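Local coordinates for alpha-1,2-mannosyltransferase (Ktr4), putative (Neosartorya fumigata, PDB 7BOP), which is a putative fungal mannosyltransferase of the GT-A clan that holds guanosine-5'-diphosphate together with a manganese ion, at residues R92-K97 with Y189-E194; N55-N60 with D204-R209; S85-L90 with Y100-F105. All coordinates share one frame; numbering follows the deposited sequence.

Contact 1: residues R92-K97 with Y189-E194. With MN (manganese (II) ion), chain G; GDP (guanosine-5'-diphosphate), chain H.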
loop_
_atom_site.group_PDB
_atom_site.type_symbol
_atom_site.label_atom_id
_atom_site.label_comp_id
_atom_site.label_asym_id
_atom_site.label_seq_id
_atom_site.Cartn_x
_atom_site.Cartn_y
_atom_site.Cartn_z
ATOM N N ARG A 92 -12.706 -13.185 -8.953
ATOM C CA ARG A 92 -13.698 -12.917 -9.995
ATOM C C ARG A 92 -13.203 -11.873 -10.990
ATOM O O ARG A 92 -13.367 -12.041 -12.202
ATOM C CB ARG A 92 -15.025 -12.436 -9.387
ATOM C CG ARG A 92 -16.154 -12.293 -10.404
ATOM C CD ARG A 92 -17.404 -11.654 -9.811
ATOM N NE ARG A 92 -17.173 -10.262 -9.402
ATOM C CZ ARG A 92 -16.987 -9.826 -8.151
ATOM N NH1 ARG A 92 -17.007 -10.656 -7.105
ATOM N NH2 ARG A 92 -16.777 -8.521 -7.941
ATOM N N THR A 93 -12.609 -10.793 -10.481
ATOM C CA THR A 93 -12.197 -9.706 -11.352
ATOM C C THR A 93 -10.892 -9.949 -12.089
ATOM O O THR A 93 -10.688 -9.362 -13.148
ATOM C CB THR A 93 -12.088 -8.370 -10.596
ATOM O OG1 THR A 93 -11.129 -8.469 -9.543
ATOM C CG2 THR A 93 -13.457 -7.950 -10.060
ATOM N N TRP A 94 -10.017 -10.785 -11.538
ATOM C CA TRP A 94 -8.654 -10.919 -12.060
ATOM C C TRP A 94 -8.049 -12.330 -11.953
ATOM O O TRP A 94 -7.729 -12.937 -12.975
ATOM C CB TRP A 94 -7.720 -9.903 -11.378
ATOM C CG TRP A 94 -6.373 -9.863 -12.011
ATOM C CD1 TRP A 94 -6.065 -9.356 -13.220
ATOM C CD2 TRP A 94 -5.165 -10.407 -11.483
ATOM N NE1 TRP A 94 -4.726 -9.523 -13.488
ATOM C CE2 TRP A 94 -4.148 -10.164 -12.431
ATOM C CE3 TRP A 94 -4.835 -11.054 -10.290
ATOM C CZ2 TRP A 94 -2.827 -10.560 -12.229
ATOM C CZ3 TRP A 94 -3.517 -11.443 -10.086
ATOM C CH2 TRP A 94 -2.532 -11.200 -11.060
ATOM N N ASN A 95 -7.870 -12.847 -10.740
ATOM C CA ASN A 95 -7.008 -14.018 -10.572
ATOM C C ASN A 95 -7.590 -15.361 -11.070
ATOM O O ASN A 95 -6.823 -16.319 -11.251
ATOM C CB ASN A 95 -6.516 -14.164 -9.139
ATOM C CG ASN A 95 -5.215 -14.953 -9.052
ATOM O OD1 ASN A 95 -4.278 -14.703 -9.808
ATOM N ND2 ASN A 95 -5.142 -15.886 -8.124
ATOM N N SER A 96 -8.901 -15.448 -11.306
ATOM C CA SER A 96 -9.454 -16.681 -11.892
ATOM C C SER A 96 -8.912 -16.913 -13.298
ATOM O O SER A 96 -8.884 -18.043 -13.756
ATOM C CB SER A 96 -10.975 -16.674 -11.908
ATOM O OG SER A 96 -11.450 -15.648 -12.732
ATOM N N LYS A 97 -8.468 -15.844 -13.966
ATOM C CA LYS A 97 -7.889 -15.938 -15.303
ATOM C C LYS A 97 -6.373 -16.145 -15.292
ATOM O O LYS A 97 -5.826 -16.809 -16.170
ATOM C CB LYS A 97 -8.225 -14.679 -16.106
ATOM C CG LYS A 97 -9.716 -14.401 -16.231
ATOM C CD LYS A 97 -9.988 -12.991 -16.735
ATOM C CE LYS A 97 -9.663 -11.926 -15.682
ATOM N NZ LYS A 97 -10.556 -10.748 -15.807
ATOM N N TYR A 189 7.815 -9.680 -7.468
ATOM C CA TYR A 189 6.650 -8.785 -7.349
ATOM C C TYR A 189 5.629 -9.319 -6.383
ATOM O O TYR A 189 5.475 -10.530 -6.223
ATOM C CB TYR A 189 6.005 -8.522 -8.716
ATOM C CG TYR A 189 6.958 -7.878 -9.694
ATOM C CD1 TYR A 189 7.113 -6.497 -9.741
ATOM C CD2 TYR A 189 7.728 -8.653 -10.557
ATOM C CE1 TYR A 189 8.004 -5.899 -10.625
ATOM C CE2 TYR A 189 8.622 -8.070 -11.443
ATOM C CZ TYR A 189 8.760 -6.695 -11.476
ATOM O OH TYR A 189 9.651 -6.116 -12.353
ATOM N N TYR A 190 4.924 -8.403 -5.729
ATOM C CA TYR A 190 3.860 -8.762 -4.818
ATOM C C TYR A 190 2.664 -7.859 -5.061
ATOM O O TYR A 190 2.819 -6.717 -5.523
ATOM C CB TYR A 190 4.333 -8.660 -3.363
ATOM C CG TYR A 190 4.500 -7.227 -2.876
ATOM C CD1 TYR A 190 5.641 -6.501 -3.189
ATOM C CD2 TYR A 190 3.508 -6.602 -2.112
ATOM C CE1 TYR A 190 5.797 -5.188 -2.765
ATOM C CE2 TYR A 190 3.660 -5.288 -1.672
ATOM C CZ TYR A 190 4.804 -4.588 -2.011
ATOM O OH TYR A 190 4.976 -3.287 -1.604
ATOM N N TRP A 191 1.488 -8.390 -4.755
ATOM C CA TRP A 191 0.234 -7.626 -4.696
ATOM C C TRP A 191 -0.283 -7.854 -3.280
ATOM O O TRP A 191 -0.739 -8.949 -2.941
ATOM C CB TRP A 191 -0.758 -8.120 -5.756
ATOM C CG TRP A 191 -2.087 -7.393 -5.853
ATOM C CD1 TRP A 191 -2.696 -6.632 -4.893
ATOM C CD2 TRP A 191 -2.980 -7.402 -6.973
ATOM N NE1 TRP A 191 -3.887 -6.155 -5.347
ATOM C CE2 TRP A 191 -4.095 -6.604 -6.622
ATOM C CE3 TRP A 191 -2.937 -7.986 -8.246
ATOM C CZ2 TRP A 191 -5.158 -6.374 -7.495
ATOM C CZ3 TRP A 191 -4.004 -7.766 -9.117
ATOM C CH2 TRP A 191 -5.100 -6.958 -8.735
ATOM N N ARG A 192 -0.188 -6.816 -2.454
ATOM C CA ARG A 192 -0.660 -6.867 -1.084
ATOM C C ARG A 192 -2.176 -6.707 -1.031
ATOM O O ARG A 192 -2.734 -5.780 -1.623
ATOM C CB ARG A 192 0.016 -5.782 -0.239
ATOM C CG ARG A 192 -0.569 -5.644 1.160
ATOM C CD ARG A 192 0.292 -4.742 2.015
ATOM N NE ARG A 192 -0.456 -4.215 3.150
ATOM C CZ ARG A 192 -0.054 -3.204 3.920
ATOM N NH1 ARG A 192 1.111 -2.596 3.700
ATOM N NH2 ARG A 192 -0.834 -2.797 4.920
ATOM N N VAL A 193 -2.817 -7.593 -0.274
ATOM C CA VAL A 193 -4.253 -7.631 -0.123
ATOM C C VAL A 193 -4.591 -7.644 1.366
ATOM O O VAL A 193 -3.909 -8.307 2.155
ATOM C CB VAL A 193 -4.822 -8.916 -0.774
ATOM C CG1 VAL A 193 -6.338 -8.938 -0.701
ATOM C CG2 VAL A 193 -4.344 -9.029 -2.215
ATOM N N GLU A 194 -5.645 -6.919 1.741
ATOM C CA GLU A 194 -6.181 -6.946 3.092
ATOM C C GLU A 194 -7.584 -7.525 3.099
ATOM O O GLU A 194 -8.298 -7.412 2.108
ATOM C CB GLU A 194 -6.265 -5.533 3.675
ATOM C CG GLU A 194 -4.919 -4.946 4.043
ATOM C CD GLU A 194 -4.977 -3.788 5.037
ATOM O OE1 GLU A 194 -3.872 -3.227 5.198
ATOM O OE2 GLU A 194 -6.054 -3.436 5.647
HETATM MN MN MN G . -7.415 -2.700 6.882
HETATM P PB GDP H . -6.107 -0.699 9.033
HETATM O O1B GDP H . -7.345 -0.395 9.827
HETATM O O2B GDP H . -6.379 -1.229 7.614
HETATM O O3B GDP H . -5.018 0.355 9.082
HETATM O O3A GDP H . -5.490 -1.932 9.895
HETATM P PA GDP H . -5.903 -3.495 9.750
HETATM O O1A GDP H . -6.446 -4.002 11.064
HETATM O O2A GDP H . -6.693 -3.671 8.433
HETATM O "O5'" GDP H . -4.408 -4.075 9.623
HETATM C "C5'" GDP H . -3.658 -3.931 8.416
HETATM C "C4'" GDP H . -3.323 -5.305 7.841
HETATM O "O4'" GDP H . -2.494 -6.012 8.768
HETATM C "C3'" GDP H . -4.528 -6.209 7.625
HETATM O "O3'" GDP H . -4.228 -7.065 6.510
HETATM C "C2'" GDP H . -4.658 -6.990 8.923
HETATM O "O2'" GDP H . -5.266 -8.266 8.726
HETATM C "C1'" GDP H . -3.199 -7.110 9.354
HETATM N N9 GDP H . -2.893 -7.099 10.805
HETATM C C8 GDP H . -2.956 -6.064 11.690
HETATM N N7 GDP H . -2.529 -6.463 12.911
HETATM C C5 GDP H . -2.176 -7.761 12.818
HETATM C C6 GDP H . -1.644 -8.802 13.723
HETATM O O6 GDP H . -1.431 -8.516 14.912
HETATM N N1 GDP H . -1.402 -10.035 13.230
HETATM C C2 GDP H . -1.625 -10.345 11.927
HETATM N N2 GDP H . -1.376 -11.597 11.465
HETATM N N3 GDP H . -2.122 -9.439 11.048
HETATM C C4 GDP H . -2.402 -8.167 11.429
HETATM O O HOH W 1 -8.728 -4.648 6.562
HETATM O O HOH W 2 -9.227 -2.214 8.281
#
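Trp94 and Trp191 meet indole to indole where helix 80-98 packs against strand 189-192, a strand of the mixed sheet in this GT-A fold. CZ3 of Trp191 lies over one face of the Trp94 ring, offset toward its rim, and comes within 3.6 Å of Trp94 CE3. The two six-membered rings have centroids 5.0 Å apart and planes inclined at 49°, an oblique aromatic pair. In both residues CG is anti to the backbone N (chi1 -172° in Trp94 and -178° in Trp191), which sends the two indoles past each other in opposite directions across the gap between helix and sheet. Tryptophan suits both places because one long, flat apolar ring from each side can span that gap. This is the tight part of the contact: Trp191 also touches Leu71, Leu90 and Phe208, and the polar edge of Trp94 is satisfied by NE1 bonding to Tyr205 O.

The solvent side of the helix, where Arg92 is exposed, is looser and charged. Lys97 curls back so that its NZ lies 3.0 Å from Thr93 O, above the carbonyl plane, and forms a salt bridge with Asp204 as well.

Beyond the strand the chain enters the ligand pocket, where Glu194 probably stands in for part of the DXD motif of GT-A enzymes. Arg192 NH2 meets Glu194 OE1 at 3.1 Å in a salt bridge that helps fix the rotation of the carboxylate. His343, two waters and the two phosphates of GDP share the manganese ion with this glutamate, whose OE2 is 2.0 Å from the metal and 2.9 Å from GDP O2A.

Contact 2: residues N55-N60 with D204-R209. With NA (sodium ion), chain I.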
loop_
_atom_site.group_PDB
_atom_site.type_symbol
_atom_site.label_atom_id
_atom_site.label_comp_id
_atom_site.label_asym_id
_atom_site.label_seq_id
_atom_site.Cartn_x
_atom_site.Cartn_y
_atom_site.Cartn_z
ATOM N N ASN A 55 -2.571 -17.008 -23.762
ATOM C CA ASN A 55 -1.425 -17.549 -23.032
ATOM C C ASN A 55 -1.850 -18.709 -22.166
ATOM O O ASN A 55 -3.035 -18.864 -21.852
ATOM C CB ASN A 55 -0.796 -16.479 -22.137
ATOM C CG ASN A 55 0.030 -15.490 -22.923
ATOM O OD1 ASN A 55 1.149 -15.797 -23.317
ATOM N ND2 ASN A 55 -0.523 -14.305 -23.172
ATOM N N ASP A 56 -0.860 -19.497 -21.763
ATOM C CA ASP A 56 -1.055 -20.555 -20.792
ATOM C C ASP A 56 -1.000 -19.973 -19.374
ATOM O O ASP A 56 0.071 -19.774 -18.833
ATOM C CB ASP A 56 0.038 -21.619 -20.973
ATOM C CG ASP A 56 -0.068 -22.750 -19.979
ATOM O OD1 ASP A 56 -1.065 -22.824 -19.219
ATOM O OD2 ASP A 56 0.872 -23.582 -19.972
ATOM N N TYR A 57 -2.162 -19.720 -18.787
ATOM C CA TYR A 57 -2.273 -19.317 -17.390
ATOM C C TYR A 57 -3.017 -20.377 -16.571
ATOM O O TYR A 57 -3.584 -20.073 -15.522
ATOM C CB TYR A 57 -2.956 -17.943 -17.278
ATOM C CG TYR A 57 -2.027 -16.763 -17.520
ATOM C CD1 TYR A 57 -1.144 -16.329 -16.532
ATOM C CD2 TYR A 57 -2.062 -16.059 -18.715
ATOM C CE1 TYR A 57 -0.300 -15.236 -16.746
ATOM C CE2 TYR A 57 -1.231 -14.963 -18.943
ATOM C CZ TYR A 57 -0.358 -14.550 -17.953
ATOM O OH TYR A 57 0.453 -13.468 -18.184
ATOM N N ALA A 58 -2.979 -21.635 -17.018
ATOM C CA ALA A 58 -3.603 -22.725 -16.266
ATOM C C ALA A 58 -2.982 -22.820 -14.865
ATOM O O ALA A 58 -1.766 -22.672 -14.714
ATOM C CB ALA A 58 -3.466 -24.057 -17.009
ATOM N N PRO A 59 -3.816 -23.059 -13.840
ATOM C CA PRO A 59 -3.334 -22.997 -12.454
ATOM C C PRO A 59 -2.235 -24.008 -12.107
ATOM O O PRO A 59 -1.381 -23.711 -11.271
ATOM C CB PRO A 59 -4.592 -23.249 -11.618
ATOM C CG PRO A 59 -5.567 -23.871 -12.543
ATOM C CD PRO A 59 -5.243 -23.406 -13.920
ATOM N N ASN A 60 -2.245 -25.174 -12.745
ATOM C CA ASN A 60 -1.246 -26.207 -12.451
ATOM C C ASN A 60 -0.250 -26.470 -13.590
ATOM O O ASN A 60 0.532 -27.410 -13.508
ATOM C CB ASN A 60 -1.972 -27.484 -12.016
ATOM C CG ASN A 60 -2.808 -27.262 -10.768
ATOM O OD1 ASN A 60 -2.307 -26.759 -9.764
ATOM N ND2 ASN A 60 -4.086 -27.602 -10.829
ATOM N N ASP A 204 -8.219 -7.343 -17.411
ATOM C CA ASP A 204 -8.001 -8.363 -18.437
ATOM C C ASP A 204 -6.566 -8.447 -18.946
ATOM O O ASP A 204 -6.332 -8.933 -20.046
ATOM C CB ASP A 204 -8.986 -8.116 -19.590
ATOM C CG ASP A 204 -10.419 -8.376 -19.182
ATOM O OD1 ASP A 204 -10.654 -9.381 -18.494
ATOM O OD2 ASP A 204 -11.299 -7.578 -19.533
ATOM N N TYR A 205 -5.616 -7.972 -18.143
ATOM C CA TYR A 205 -4.197 -8.138 -18.428
ATOM C C TYR A 205 -3.458 -8.528 -17.156
ATOM O O TYR A 205 -3.935 -8.283 -16.034
ATOM C CB TYR A 205 -3.604 -6.870 -19.062
ATOM C CG TYR A 205 -3.666 -5.640 -18.170
ATOM C CD1 TYR A 205 -4.824 -4.851 -18.108
ATOM C CD2 TYR A 205 -2.580 -5.278 -17.374
ATOM C CE1 TYR A 205 -4.891 -3.723 -17.275
ATOM C CE2 TYR A 205 -2.637 -4.158 -16.539
ATOM C CZ TYR A 205 -3.802 -3.384 -16.491
ATOM O OH TYR A 205 -3.848 -2.275 -15.658
ATOM N N ASP A 206 -2.292 -9.136 -17.339
ATOM C CA ASP A 206 -1.457 -9.571 -16.240
ATOM C C ASP A 206 -0.748 -8.339 -15.638
ATOM O O ASP A 206 0.210 -7.824 -16.215
ATOM C CB ASP A 206 -0.451 -10.608 -16.746
ATOM C CG ASP A 206 0.417 -11.182 -15.651
ATOM O OD1 ASP A 206 0.565 -10.534 -14.586
ATOM O OD2 ASP A 206 0.983 -12.291 -15.865
ATOM N N VAL A 207 -1.220 -7.890 -14.477
ATOM C CA VAL A 207 -0.704 -6.651 -13.872
ATOM C C VAL A 207 0.750 -6.798 -13.460
ATOM O O VAL A 207 1.501 -5.830 -13.491
ATOM C CB VAL A 207 -1.542 -6.157 -12.666
ATOM C CG1 VAL A 207 -2.992 -5.924 -13.076
ATOM C CG2 VAL A 207 -1.450 -7.103 -11.480
ATOM N N PHE A 208 1.155 -8.011 -13.091
ATOM C CA PHE A 208 2.536 -8.245 -12.688
ATOM C C PHE A 208 3.498 -8.094 -13.857
ATOM O O PHE A 208 4.532 -7.433 -13.732
ATOM C CB PHE A 208 2.703 -9.621 -12.037
ATOM C CG PHE A 208 2.077 -9.742 -10.682
ATOM C CD1 PHE A 208 2.428 -8.868 -9.647
ATOM C CD2 PHE A 208 1.177 -10.769 -10.406
ATOM C CE1 PHE A 208 1.877 -9.006 -8.380
ATOM C CE2 PHE A 208 0.625 -10.909 -9.132
ATOM C CZ PHE A 208 0.981 -10.030 -8.116
ATOM N N ARG A 209 3.153 -8.673 -15.000
ATOM C CA ARG A 209 3.990 -8.539 -16.190
ATOM C C ARG A 209 3.864 -7.162 -16.832
ATOM O O ARG A 209 4.797 -6.703 -17.479
ATOM C CB ARG A 209 3.702 -9.657 -17.181
ATOM C CG ARG A 209 4.052 -11.012 -16.584
ATOM C CD ARG A 209 4.024 -12.117 -17.621
ATOM N NE ARG A 209 5.121 -11.998 -18.586
ATOM C CZ ARG A 209 5.346 -12.845 -19.601
ATOM N NH1 ARG A 209 4.546 -13.892 -19.809
ATOM N NH2 ARG A 209 6.375 -12.633 -20.417
HETATM NA NA NA I . -5.237 -19.150 -21.626
HETATM O O HOH W 3 -5.000 -20.085 -19.457
HETATM O O HOH W 4 -7.512 -19.414 -21.865
#
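Tyr57 reaches Asp206 through one side-chain hydrogen bond, its OH donating to OD2 over 2.7 Å. The bond uses the anti lone pair of OD2, on the side away from OD1, and the carboxylate oxygen sits at the edge of the tyrosine ring, near its plane. Ring and carboxylate planes are 65° apart. Asp206 has its CB pointing at residues 55-60, and a chi1 of -177° carries the carboxylate on to the phenol; the length of a tyrosine lets Tyr57 meet it although the two backbones stay well apart. Tyr100 OH bonds to the same OD2, so two phenol groups grip one buried oxygen.

Backbone amides hold the other oxygen. Asp206 is the N-cap of helix 207-213, and OD1 accepts from Arg209 N at 3.2 Å, approached from above the carboxylate plane, with a weak bond from Phe208 N at 3.0 Å. Aspartate is well suited here: its short side chain can fold back to the amides at the helix start, whose dipole would probably favour the negative charge, while OD2 still faces the tyrosines.

Van der Waals contact is slight: Tyr57 OH lies 3.9 Å from CD of Arg209, whose chain bends so that NH1 bonds to Ala65 O. Trp50 and Ala65 pack on the Tyr57 side chain.

Within residues 55-60, which have no regular secondary structure, local bonds shape the chain. Asp56 OD1 accepts from Ala58 N at 3.1 Å, an Asx turn in which the short acidic side chain closes on its own backbone. Metal coordination adds to this: Asn55 O lies 2.2 Å from the sodium ion, and Ala52 O is a further ligand. A water on that ion accepts from Tyr57 N at 2.9 Å.

Contact 3: residues S85-L90 with Y100-F105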
loop_
_atom_site.group_PDB
_atom_site.type_symbol
_atom_site.label_atom_id
_atom_site.label_comp_id
_atom_site.label_asym_id
_atom_site.label_seq_id
_atom_site.Cartn_x
_atom_site.Cartn_y
_atom_site.Cartn_z
ATOM N N SER A 85 -14.430 -12.831 1.492
ATOM C CA SER A 85 -15.117 -11.832 0.660
ATOM C C SER A 85 -14.151 -11.151 -0.317
ATOM O O SER A 85 -14.443 -10.995 -1.496
ATOM C CB SER A 85 -15.770 -10.755 1.527
ATOM O OG SER A 85 -16.795 -11.320 2.312
ATOM N N THR A 86 -12.995 -10.765 0.194
ATOM C CA THR A 86 -11.971 -10.131 -0.618
ATOM C C THR A 86 -11.426 -11.050 -1.713
ATOM O O THR A 86 -11.296 -10.637 -2.860
ATOM C CB THR A 86 -10.829 -9.631 0.268
ATOM O OG1 THR A 86 -11.353 -8.633 1.158
ATOM C CG2 THR A 86 -9.689 -9.063 -0.581
ATOM N N MET A 87 -11.111 -12.285 -1.345
ATOM C CA MET A 87 -10.631 -13.285 -2.303
ATOM C C MET A 87 -11.627 -13.488 -3.441
ATOM O O MET A 87 -11.230 -13.540 -4.601
ATOM C CB MET A 87 -10.376 -14.614 -1.600
ATOM C CG MET A 87 -9.169 -14.631 -0.689
ATOM S SD MET A 87 -8.813 -16.293 -0.062
ATOM C CE MET A 87 -8.189 -17.086 -1.538
ATOM N N LYS A 88 -12.921 -13.577 -3.112
ATOM C CA LYS A 88 -13.966 -13.734 -4.130
ATOM C C LYS A 88 -13.923 -12.606 -5.159
ATOM O O LYS A 88 -14.036 -12.852 -6.355
ATOM C CB LYS A 88 -15.364 -13.804 -3.508
ATOM C CG LYS A 88 -15.679 -15.141 -2.850
ATOM C CD LYS A 88 -17.052 -15.108 -2.186
ATOM C CE LYS A 88 -17.372 -16.420 -1.479
ATOM N NZ LYS A 88 -17.488 -17.551 -2.441
ATOM N N ASP A 89 -13.750 -11.374 -4.683
ATOM C CA ASP A 89 -13.681 -10.216 -5.579
ATOM C C ASP A 89 -12.430 -10.252 -6.441
ATOM O O ASP A 89 -12.501 -10.020 -7.650
ATOM C CB ASP A 89 -13.692 -8.897 -4.787
ATOM C CG ASP A 89 -15.091 -8.450 -4.355
ATOM O OD1 ASP A 89 -16.100 -9.150 -4.592
ATOM O OD2 ASP A 89 -15.172 -7.340 -3.793
ATOM N N LEU A 90 -11.282 -10.507 -5.820
ATOM C CA LEU A 90 -10.021 -10.477 -6.559
ATOM C C LEU A 90 -9.946 -11.620 -7.573
ATOM O O LEU A 90 -9.508 -11.431 -8.718
ATOM C CB LEU A 90 -8.814 -10.466 -5.614
ATOM C CG LEU A 90 -7.453 -10.193 -6.278
ATOM C CD1 LEU A 90 -7.525 -9.073 -7.306
ATOM C CD2 LEU A 90 -6.418 -9.868 -5.222
ATOM N N TYR A 100 -2.305 -16.566 -10.221
ATOM C CA TYR A 100 -1.121 -16.347 -9.408
ATOM C C TYR A 100 -1.363 -16.909 -7.995
ATOM O O TYR A 100 -2.504 -16.935 -7.516
ATOM C CB TYR A 100 -0.751 -14.851 -9.378
ATOM C CG TYR A 100 0.053 -14.412 -10.565
ATOM C CD1 TYR A 100 1.442 -14.508 -10.550
ATOM C CD2 TYR A 100 -0.562 -13.916 -11.718
ATOM C CE1 TYR A 100 2.197 -14.113 -11.636
ATOM C CE2 TYR A 100 0.189 -13.524 -12.815
ATOM C CZ TYR A 100 1.570 -13.619 -12.764
ATOM O OH TYR A 100 2.324 -13.225 -13.826
ATOM N N PRO A 101 -0.300 -17.384 -7.332
ATOM C CA PRO A 101 -0.473 -17.966 -5.998
ATOM C C PRO A 101 -0.781 -16.929 -4.912
ATOM O O PRO A 101 -0.413 -15.751 -5.053
ATOM C CB PRO A 101 0.881 -18.600 -5.719
ATOM C CG PRO A 101 1.843 -17.764 -6.484
ATOM C CD PRO A 101 1.123 -17.306 -7.714
ATOM N N TRP A 102 -1.467 -17.388 -3.860
ATOM C CA TRP A 102 -1.700 -16.612 -2.644
ATOM C C TRP A 102 -0.737 -17.075 -1.558
ATOM O O TRP A 102 -0.616 -18.289 -1.302
ATOM C CB TRP A 102 -3.117 -16.801 -2.121
ATOM C CG TRP A 102 -4.210 -16.217 -2.925
ATOM C CD1 TRP A 102 -4.810 -16.772 -4.024
ATOM C CD2 TRP A 102 -4.894 -14.984 -2.672
ATOM N NE1 TRP A 102 -5.813 -15.955 -4.472
ATOM C CE2 TRP A 102 -5.888 -14.849 -3.663
ATOM C CE3 TRP A 102 -4.755 -13.975 -1.712
ATOM C CZ2 TRP A 102 -6.744 -13.740 -3.723
ATOM C CZ3 TRP A 102 -5.607 -12.875 -1.767
ATOM C CH2 TRP A 102 -6.586 -12.766 -2.767
ATOM N N ILE A 103 -0.056 -16.121 -0.918
ATOM C CA ILE A 103 0.790 -16.396 0.236
ATOM C C ILE A 103 0.264 -15.589 1.424
ATOM O O ILE A 103 0.293 -14.343 1.419
ATOM C CB ILE A 103 2.275 -16.087 -0.042
ATOM C CG1 ILE A 103 2.726 -16.748 -1.348
ATOM C CG2 ILE A 103 3.149 -16.582 1.099
ATOM C CD1 ILE A 103 4.145 -16.450 -1.756
ATOM N N PHE A 104 -0.224 -16.310 2.437
ATOM C CA PHE A 104 -0.758 -15.714 3.652
ATOM C C PHE A 104 0.291 -15.710 4.756
ATOM O O PHE A 104 1.042 -16.685 4.916
ATOM C CB PHE A 104 -2.010 -16.467 4.092
ATOM C CG PHE A 104 -3.077 -16.501 3.041
ATOM C CD1 PHE A 104 -3.840 -15.371 2.780
ATOM C CD2 PHE A 104 -3.312 -17.653 2.293
ATOM C CE1 PHE A 104 -4.815 -15.382 1.799
ATOM C CE2 PHE A 104 -4.295 -17.673 1.313
ATOM C CZ PHE A 104 -5.055 -16.537 1.068
ATOM N N PHE A 105 0.353 -14.600 5.493
ATOM C CA PHE A 105 1.299 -14.409 6.594
ATOM C C PHE A 105 0.565 -14.110 7.882
ATOM O O PHE A 105 -0.465 -13.438 7.881
ATOM C CB PHE A 105 2.251 -13.258 6.287
ATOM C CG PHE A 105 3.154 -13.524 5.118
ATOM C CD1 PHE A 105 4.379 -14.158 5.306
ATOM C CD2 PHE A 105 2.784 -13.148 3.837
ATOM C CE1 PHE A 105 5.218 -14.398 4.232
ATOM C CE2 PHE A 105 3.620 -13.395 2.756
ATOM C CZ PHE A 105 4.842 -14.012 2.953
#
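Met87 lies along one face of Trp102, and the two side chains slide past each other in opposite directions. Apolar contact begins near the helix, where Met87 CG is 3.8 Å from Trp102 CH2. Leu90, one turn on, brings its branch CD2 to the same CH2 at 3.8 Å, approaching obliquely, so the far corner of the indole is held between two helix side chains.

The CH-pi contact comes from the methyl end of the methionine. The chain bends at chi3 (72°), which folds CE over the five-membered ring, 3.9 Å from its centroid and 12° off the normal. Sulfur-aromatic contacts fill the middle: Met87 SD is 4.7 Å from the centroid of the Trp102 six-membered ring and also touches Phe104 CZ at 3.9 Å, making a Met-aromatic contact with each residue. Methionine suits this place because its flexible, polarisable chain can lie along the Trp102 face and reach the end of Phe104 with the same sulfur.

As for polar bonding, Trp102 NE1 bonds to Glu91 OE2, so the indole can be buried with its N-H satisfied.

The axes of helix 85-90 and strand 102-105 approach to 13.0 Å and run nearly antiparallel, at 159°, a gap that the large side chains bridge. Strand 69-74, helix 80-98 and strand 102-106 form a beta-alpha-beta crossover with parallel strands, the building unit of the Rossmann-like nucleotide-binding part of GT-A folds; here Asn106 and Asp107, at the end of the second strand, bond to GDP.

Contacts 1 and 3 share helix 80-98 and reach the same mixed sheet, through strands 189-192 and 102-106, which lie on either side of strand 69-74; their centres are 6 Å apart. Contact 2 lies farther out, about 11 Å from the centre of contact 1 and 15 Å from that of contact 3. Along the chain, residues 55-60 come first and 204-209 last, enclosing the segments of the other two, which alternate. Tyr100, next to Asn95 of contact 1 and the helix start of contact 2, brings the three together. Helix 80-98 packs on the sheet through contacts 1 and 3, while contact 2 joins an outlying loop to the start of helix 207-213.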